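RabGAP/TBC protein (Chlamydomonas reinhardtii, PDB 4P17) probably acts as a GTPase-activating protein for Rab GTPases in the flagellum, through its all-helical TBC domain. Local coordinates at residues Leu269-Asp274 and Asp300-Thr305. Residues are numbered along the deposited sequence; the frame is centred on the assembly and turned at random.
Sequences LKIYED and DVLMAT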
loop_
_atom_site.group_PDB
_atom_site.type_symbol
_atom_site.label_atom_id
_atom_site.label_comp_id
_atom_site.label_asym_id
_atom_site.label_seq_id
_atom_site.Cartn_x
_atom_site.Cartn_y
_atom_site.Cartn_z
ATOM N N LEU A 269 11.399 -7.244 -8.543
ATOM C CA LEU A 269 12.611 -8.018 -8.733
ATOM C C LEU A 269 12.918 -8.206 -10.217
ATOM O O LEU A 269 14.087 -8.227 -10.603
ATOM C CB LEU A 269 12.491 -9.354 -8.026
ATOM C CG LEU A 269 12.286 -9.252 -6.507
ATOM C CD1 LEU A 269 12.141 -10.612 -5.823
ATOM C CD2 LEU A 269 13.416 -8.460 -5.855
ATOM N N LYS A 270 11.880 -8.359 -11.039
ATOM C CA LYS A 270 12.076 -8.487 -12.477
ATOM C C LYS A 270 12.684 -7.215 -13.045
ATOM O O LYS A 270 13.632 -7.235 -13.846
ATOM C CB LYS A 270 10.747 -8.796 -13.158
ATOM C CG LYS A 270 10.821 -9.094 -14.626
ATOM C CD LYS A 270 9.567 -9.825 -15.058
ATOM C CE LYS A 270 9.006 -9.282 -16.366
ATOM N NZ LYS A 270 10.026 -9.138 -17.435
ATOM N N ILE A 271 12.123 -6.094 -12.628
ATOM C CA ILE A 271 12.480 -4.792 -13.188
ATOM C C ILE A 271 13.935 -4.433 -12.832
ATOM O O ILE A 271 14.676 -3.863 -13.647
ATOM C CB ILE A 271 11.459 -3.737 -12.663
ATOM C CG1 ILE A 271 10.126 -3.912 -13.382
ATOM C CG2 ILE A 271 11.959 -2.330 -12.852
ATOM C CD1 ILE A 271 8.953 -3.080 -12.810
ATOM N N TYR A 272 14.363 -4.782 -11.619
ATOM C CA TYR A 272 15.700 -4.409 -11.155
ATOM C C TYR A 272 16.635 -5.612 -11.143
ATOM O O TYR A 272 17.671 -5.572 -10.510
ATOM C CB TYR A 272 15.618 -3.791 -9.767
ATOM C CG TYR A 272 14.945 -2.475 -9.837
ATOM C CD1 TYR A 272 15.610 -1.368 -10.351
ATOM C CD2 TYR A 272 13.618 -2.341 -9.479
ATOM C CE1 TYR A 272 14.975 -0.141 -10.461
ATOM C CE2 TYR A 272 12.975 -1.120 -9.589
ATOM C CZ TYR A 272 13.659 -0.031 -10.078
ATOM O OH TYR A 272 13.026 1.178 -10.198
ATOM N N GLU A 273 16.261 -6.668 -11.860
ATOM C CA GLU A 273 17.072 -7.885 -11.886
ATOM C C GLU A 273 18.494 -7.620 -12.390
ATOM O O GLU A 273 19.468 -8.043 -11.761
ATOM C CB GLU A 273 16.439 -8.959 -12.763
ATOM C CG GLU A 273 17.218 -10.263 -12.679
ATOM C CD GLU A 273 16.731 -11.331 -13.641
ATOM O OE1 GLU A 273 16.093 -10.997 -14.678
ATOM O OE2 GLU A 273 16.996 -12.522 -13.355
ATOM N N ASP A 274 18.600 -6.955 -13.540
ATOM C CA ASP A 274 19.899 -6.643 -14.132
ATOM C C ASP A 274 20.790 -5.966 -13.089
ATOM O O ASP A 274 21.970 -6.311 -12.922
ATOM C CB ASP A 274 19.704 -5.756 -15.367
ATOM C CG ASP A 274 21.000 -5.172 -15.897
ATOM O OD1 ASP A 274 21.559 -4.255 -15.256
ATOM O OD2 ASP A 274 21.441 -5.612 -16.982
ATOM N N ASP A 300 3.137 2.935 -13.823
ATOM C CA ASP A 300 2.478 2.246 -14.911
ATOM C C ASP A 300 3.209 0.942 -15.237
ATOM O O ASP A 300 2.600 -0.136 -15.369
ATOM C CB ASP A 300 2.422 3.106 -16.180
ATOM C CG ASP A 300 1.384 4.213 -16.139
ATOM O OD1 ASP A 300 0.421 4.166 -15.334
ATOM O OD2 ASP A 300 1.512 5.116 -16.999
ATOM N N VAL A 301 4.526 1.041 -15.370
ATOM C CA VAL A 301 5.326 -0.125 -15.705
ATOM C C VAL A 301 5.332 -1.122 -14.554
ATOM O O VAL A 301 5.331 -2.349 -14.784
ATOM C CB VAL A 301 6.736 0.294 -16.067
ATOM C CG1 VAL A 301 7.653 -0.921 -16.226
ATOM C CG2 VAL A 301 6.678 1.143 -17.329
ATOM N N LEU A 302 5.337 -0.634 -13.321
ATOM C CA LEU A 302 5.284 -1.576 -12.196
ATOM C C LEU A 302 4.035 -2.442 -12.284
ATOM O O LEU A 302 4.097 -3.666 -12.098
ATOM C CB LEU A 302 5.306 -0.861 -10.835
ATOM C CG LEU A 302 5.300 -1.848 -9.645
ATOM C CD1 LEU A 302 6.527 -2.779 -9.647
ATOM C CD2 LEU A 302 5.236 -1.068 -8.327
ATOM N N MET A 303 2.873 -1.835 -12.473
ATOM C CA MET A 303 1.653 -2.642 -12.409
ATOM C C MET A 303 1.523 -3.508 -13.670
ATOM O O MET A 303 1.104 -4.665 -13.620
ATOM C CB MET A 303 0.428 -1.773 -12.241
ATOM C CG MET A 303 0.438 -0.957 -10.958
ATOM S SD MET A 303 0.847 -1.936 -9.500
ATOM C CE MET A 303 -0.561 -3.035 -9.264
ATOM N N ALA A 304 1.855 -2.938 -14.817
ATOM C CA ALA A 304 1.781 -3.709 -16.036
ATOM C C ALA A 304 2.732 -4.921 -15.941
ATOM O O ALA A 304 2.420 -6.041 -16.398
ATOM C CB ALA A 304 2.119 -2.841 -17.213
ATOM N N THR A 305 3.882 -4.718 -15.315
ATOM C CA THR A 305 4.817 -5.831 -15.171
ATOM C C THR A 305 4.236 -6.859 -14.191
ATOM O O THR A 305 4.299 -8.056 -14.445
ATOM C CB THR A 305 6.217 -5.367 -14.727
ATOM O OG1 THR A 305 6.734 -4.446 -15.702
ATOM C CG2 THR A 305 7.169 -6.547 -14.601
#
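Ile271 makes the largest share of this contact, reaching from the last turn of helix 259-271 to the side of helix 299-306. Its CG1 branch lies anti to the carbonyl carbon (chi1 -74°), and chi2 of 171° extends the chain, so CD1 forms the tip that meets the other helix. There the methyl meets three side chains. Ile271 CD1 approaches Leu302 CD1 at 4.0 Å, and the two side chains cross at about a right angle. Ile271 CD1 stands 4.2 Å from Val301 CG1. Thr305 OG1 lies 3.9 Å from Ile271 CD1. The pairings with Val301 and Leu302 are apolar.

Thr305 also faces the first helix, crossing both Ile271 and Lys270 obliquely. Its OG1 lies anti to the carbonyl carbon and donates a 2.7 Å hydrogen bond to Val301 O, one turn back. The hydroxyl sits above the carbonyl plane, off the lone pairs. Val301 O therefore accepts twice, since Thr305 N bonds to it at 2.8 Å in the helical pattern. The side-chain bond helps fix the rotation of Thr305, with CG2 anti to the backbone N and against Lys270. Lys270 CE packs on Thr305 CG2 at 3.7 Å, through the aliphatic part of a chain bent at chi3 and chi4.

No hydrogen bond joins the two segments. The other branch of Ile271, CG2, lies over one face of the Tyr272 ring, 3.6 Å above the plane and offset toward the rim. Leu302 continues the packing onto Val264, Ala267 and Met268 of helix 259-271, while Asp300 forms a salt bridge with Arg248.

Tyr272 leaves the helical conformation and occupies the N-cap position of helix 273-277. The contact is plain helix-helix packing near the surface, joining the end of helix 259-271 to the C-terminal helix of the all-helical TBC fold.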